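Purine catabolism protein pucG (Bacillus subtilis, PDB 3ISL) catalyses the pyridoxal-phosphate-dependent transfer of an amino group from (S)-ureidoglycine to glyoxylate, giving oxalurate and glycine in purine breakdown. Local coordinates at residues A[18-23]-A[365-370]; A[175-180]-A[198-203]. One frame throughout, in Å; residues are numbered along the deposited sequence.

Contact 1. Residues A[18-23]-A[365-370]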
# COMPACT_ATOMS: atom_id res chain seq x y z
N GLY A 18 -10.32 -13.36 6.07
CA GLY A 18 -9.68 -12.08 5.87
C GLY A 18 -10.37 -11.29 4.80
O GLY A 18 -10.92 -11.87 3.86
N PRO A 19 -10.39 -9.96 4.93
CA PRO A 19 -9.86 -9.25 6.08
C PRO A 19 -10.81 -9.35 7.30
O PRO A 19 -12.05 -9.28 7.13
CB PRO A 19 -9.79 -7.80 5.58
CG PRO A 19 -10.89 -7.74 4.54
CD PRO A 19 -10.86 -9.05 3.87
N VAL A 20 -10.21 -9.49 8.51
CA VAL A 20 -10.98 -9.64 9.71
C VAL A 20 -11.07 -8.36 10.57
O VAL A 20 -10.56 -7.30 10.18
CB VAL A 20 -10.45 -10.87 10.54
CG1 VAL A 20 -10.48 -12.13 9.62
CG2 VAL A 20 -9.02 -10.62 11.07
N GLU A 21 -11.72 -8.44 11.71
CA GLU A 21 -11.96 -7.25 12.54
C GLU A 21 -10.62 -6.84 13.13
O GLU A 21 -9.75 -7.69 13.42
CB GLU A 21 -12.89 -7.59 13.69
CG GLU A 21 -14.30 -7.80 13.34
CD GLU A 21 -15.02 -8.52 14.44
OE1 GLU A 21 -14.67 -8.37 15.65
OE2 GLU A 21 -15.95 -9.25 14.07
N VAL A 22 -10.46 -5.54 13.34
CA VAL A 22 -9.25 -4.95 13.94
C VAL A 22 -9.44 -4.70 15.43
O VAL A 22 -10.51 -4.12 15.83
CB VAL A 22 -8.96 -3.67 13.18
CG1 VAL A 22 -7.80 -2.90 13.75
CG2 VAL A 22 -8.61 -4.10 11.73
N ASP A 23 -8.45 -5.06 16.26
CA ASP A 23 -8.56 -4.70 17.69
C ASP A 23 -8.84 -3.18 17.82
O ASP A 23 -8.20 -2.38 17.13
CB ASP A 23 -7.27 -5.07 18.49
CG ASP A 23 -7.47 -4.97 20.04
OD1 ASP A 23 -7.74 -3.87 20.57
OD2 ASP A 23 -7.39 -5.98 20.76
N GLY A 365 -13.46 -18.21 9.13
CA GLY A 365 -12.15 -17.79 9.67
C GLY A 365 -12.32 -17.55 11.16
O GLY A 365 -13.42 -17.11 11.60
N THR A 366 -11.31 -17.89 11.96
CA THR A 366 -11.28 -17.55 13.41
C THR A 366 -9.88 -17.00 13.58
O THR A 366 -9.02 -17.70 14.06
CB THR A 366 -11.48 -18.81 14.35
OG1 THR A 366 -10.70 -19.90 13.85
CG2 THR A 366 -12.93 -19.26 14.41
N MET A 367 -9.63 -15.78 13.12
CA MET A 367 -8.30 -15.19 13.08
C MET A 367 -8.21 -13.91 13.92
O MET A 367 -9.08 -13.03 13.79
CB MET A 367 -7.98 -14.75 11.62
CG MET A 367 -7.90 -15.94 10.59
SD MET A 367 -7.87 -15.26 8.95
CE MET A 367 -6.97 -16.56 8.07
N GLY A 368 -7.12 -13.74 14.70
CA GLY A 368 -6.89 -12.48 15.31
C GLY A 368 -8.01 -12.03 16.24
O GLY A 368 -8.55 -12.82 17.04
N TYR A 369 -8.40 -10.76 16.12
CA TYR A 369 -9.39 -10.19 17.04
C TYR A 369 -10.77 -10.84 16.84
O TYR A 369 -11.59 -10.84 17.74
CB TYR A 369 -9.51 -8.68 16.81
CG TYR A 369 -10.37 -8.04 17.89
CD1 TYR A 369 -9.87 -7.92 19.22
CD2 TYR A 369 -11.66 -7.63 17.62
CE1 TYR A 369 -10.63 -7.37 20.22
CE2 TYR A 369 -12.46 -7.09 18.65
CZ TYR A 369 -11.94 -6.99 19.94
OH TYR A 369 -12.72 -6.42 20.95
N SER A 370 -11.06 -11.29 15.61
CA SER A 370 -12.28 -12.08 15.29
C SER A 370 -12.34 -13.47 15.97
O SER A 370 -13.44 -14.14 16.09
CB SER A 370 -12.32 -12.25 13.75
OG SER A 370 -12.83 -11.05 13.13

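Contact 2. Residues A[175-180]-A[198-203]. With PLP (pyridoxal-5'-phosphate), chain C.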
# COMPACT_ATOMS: atom_id res chain seq x y z
N ALA A 175 -1.47 -16.07 5.83
CA ALA A 175 -2.63 -16.48 6.58
C ALA A 175 -2.29 -17.05 7.93
O ALA A 175 -3.20 -17.31 8.69
CB ALA A 175 -3.41 -17.55 5.81
N THR A 176 -1.05 -17.44 8.14
CA THR A 176 -0.68 -18.14 9.39
C THR A 176 0.05 -17.20 10.37
O THR A 176 -0.04 -17.39 11.57
CB THR A 176 0.20 -19.38 9.15
OG1 THR A 176 1.30 -18.96 8.38
CG2 THR A 176 -0.59 -20.41 8.34
N ILE A 177 0.74 -16.17 9.87
CA ILE A 177 1.57 -15.42 10.81
C ILE A 177 0.69 -14.79 11.92
O ILE A 177 -0.37 -14.17 11.62
CB ILE A 177 2.37 -14.29 10.07
CG1 ILE A 177 3.58 -13.75 10.92
CG2 ILE A 177 1.40 -13.12 9.52
CD1 ILE A 177 4.57 -14.86 11.48
N GLY A 178 1.14 -14.91 13.19
CA GLY A 178 0.41 -14.40 14.36
C GLY A 178 -0.80 -15.24 14.83
O GLY A 178 -1.46 -14.91 15.81
N GLY A 179 -1.04 -16.35 14.15
CA GLY A 179 -2.19 -17.23 14.46
C GLY A 179 -1.79 -18.68 14.68
O GLY A 179 -2.34 -19.35 15.55
N CYS A 180 -0.86 -19.15 13.85
CA CYS A 180 -0.29 -20.49 13.89
C CYS A 180 1.20 -20.34 13.97
O CYS A 180 1.77 -19.35 13.44
CB CYS A 180 -0.57 -21.32 12.59
SG CYS A 180 -2.29 -21.14 11.99
N LYS A 198 -5.14 -10.52 8.46
CA LYS A 198 -5.48 -11.88 8.89
C LYS A 198 -5.20 -12.08 10.37
O LYS A 198 -5.72 -11.33 11.15
CB LYS A 198 -4.87 -12.93 7.96
CG LYS A 198 -5.59 -12.78 6.52
CD LYS A 198 -5.17 -13.80 5.41
CE LYS A 198 -5.61 -13.25 4.07
NZ LYS A 198 -5.77 -14.17 2.95
N CYS A 199 -4.41 -13.06 10.79
CA CYS A 199 -4.25 -13.23 12.21
C CYS A 199 -3.71 -12.05 13.03
O CYS A 199 -3.81 -12.06 14.28
CB CYS A 199 -3.42 -14.49 12.45
SG CYS A 199 -4.28 -15.88 11.76
N LEU A 200 -3.05 -11.10 12.35
CA LEU A 200 -2.55 -9.86 12.96
C LEU A 200 -3.63 -8.77 13.24
O LEU A 200 -3.44 -7.89 14.06
CB LEU A 200 -1.37 -9.24 12.10
CG LEU A 200 -0.14 -10.20 11.98
CD1 LEU A 200 0.95 -9.37 11.28
CD2 LEU A 200 0.38 -10.75 13.37
N SER A 201 -4.78 -8.88 12.57
CA SER A 201 -5.88 -7.93 12.79
C SER A 201 -5.38 -6.49 12.67
O SER A 201 -5.68 -5.62 13.51
CB SER A 201 -6.55 -8.18 14.16
OG SER A 201 -7.39 -9.30 14.02
N VAL A 202 -4.60 -6.26 11.63
CA VAL A 202 -4.20 -4.91 11.23
C VAL A 202 -4.80 -4.56 9.88
O VAL A 202 -4.86 -5.40 9.05
CB VAL A 202 -2.66 -4.79 11.28
CG1 VAL A 202 -2.11 -3.54 10.57
CG2 VAL A 202 -2.24 -4.88 12.74
N PRO A 203 -5.29 -3.30 9.68
CA PRO A 203 -5.91 -3.01 8.35
C PRO A 203 -5.02 -3.50 7.22
O PRO A 203 -3.79 -3.35 7.29
CB PRO A 203 -5.99 -1.48 8.33
CG PRO A 203 -6.24 -1.18 9.76
CD PRO A 203 -5.31 -2.13 10.55
N1 PLP C . -1.53 -15.40 0.32
C2 PLP C . -2.42 -16.21 1.18
C2A PLP C . -2.12 -17.49 1.68
C3 PLP C . -3.69 -15.75 1.56
O3 PLP C . -4.52 -16.49 2.36
C4 PLP C . -4.17 -14.51 1.18
C4A PLP C . -5.60 -14.05 1.67
C5 PLP C . -3.36 -13.71 0.39
C6 PLP C . -2.07 -14.12 -0.06
C5A PLP C . -3.94 -12.41 -0.04
O4P PLP C . -3.12 -11.39 0.29
P PLP C . -3.74 -9.99 -0.08
O1P PLP C . -5.21 -10.10 -0.49
O2P PLP C . -2.66 -9.48 -1.23
O3P PLP C . -3.54 -8.95 1.23

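Contact 1. Residues A[18-23]-A[365-370]
Glu21 and Ser370 supply the one hydrogen bond between residues 18-23 and 365-370, an example of a loop near the N terminus held against the C-terminal part of a class-V aminotransferase. Glu21 N donates to Ser370 OG over 3.2 Å, nearly straight at 167°. The hydroxyl, set anti to the carbonyl carbon of its own residue (chi1 -80°), is also hydrogen-bonded to Ile14 O, so that the one group joins two backbone positions of the N-terminal region.

Charged side chains gather around an aromatic ring. Asp23 CA lies over a face of Tyr369, offset toward the rim, in a CH-pi contact 4.0 Å from the ring centroid and 22° off its normal. The Asp23 side chain crosses that of Tyr369 at about a right angle and brings OD2 to 3.5 Å from Tyr369 CD1. Glu21 approaches differently: its OE1 comes to the ring edge, near the plane, 3.7 Å from Tyr369 CD2. Both acids have stronger partners, Glu21 in a salt bridge to Arg372 and Asp23 in one to Arg25, which probably temper the negative charge beside the ring.

Van der Waals packing takes over toward Gly18. Val20 CG1 meets Met367 SD at 4.1 Å, the two side chains crossing at about a right angle, while Val20 CG2 lies against the carbonyl oxygen, 3.6 Å from Met367 O. Met367 also packs on Cys199, next to the cofactor lysine.

In the fold, Asp23 is the N-cap of helix 24-29, and residues 365-370 lead from strand 361-365 toward helix 373-389.

Contact 2. Residues A[175-180]-A[198-203]
At the cofactor site of this transaminase, Lys198 runs alongside Ala175 on its way to pyridoxal phosphate. The lysine chain is extended beyond CG, its CD passing 3.9 Å from Ala175 CA, and Lys198 NZ is bonded covalently to PLP C4A at 1.3 Å, consistent with the internal aldimine of such enzymes. Ala175 CB lies 3.8 Å from PLP O3, so the alanine touches both lysine and cofactor.

Lys198 also starts a type I beta turn that ends at Ser201. In the large domain of the fold type I architecture, this turn and residues 175-180 are loops flanking strand 191-193; Thr176 O, accepting from both Gly179 N and Cys180 N, bends the latter.

Cys199 fills the bend. Its CB comes 3.2 Å from Ile177 O and 3.5 Å from Gly179 N, and SG, anti to the carbonyl carbon (chi1 -61°), reaches 3.6 Å from Ala175 O. A side chain on Gly178 would meet Leu200 CD2, which sits 3.8 Å from Gly178 CA, and one on Gly179 would meet Cys199 SG. The other apolar meeting is oblique, Ile177 CG2 touching Leu200 CG at 4.1 Å, and Leu56 of helix 40-56 packs on both residues. With no hydrogen bond passing directly between the loops, Arg291 bridges them: its NE binds Gly178 O and its NH2 binds Cys199 O.

Starting from the N terminus, the chain leaves strand 13-14, enters residues 18-23, and then builds the central sheet before residues 365-370 return to complete contact 1. Contact 2 falls wholly within this long excursion. It closes a far shorter loop, with 17 residues between its segments, around strand 191-193. The two do not cross, yet their centres are only 8 Å apart. Ser201 joins them: its OG is within hydrogen-bonding distance of both Tyr369 N and Glu21 O, and Val20 CG2 packs on Lys198 O. The N-terminal loop, the approach to helix 373-389 and the cofactor-bearing turn between strands 191-193 and 206-211 thus meet in one region.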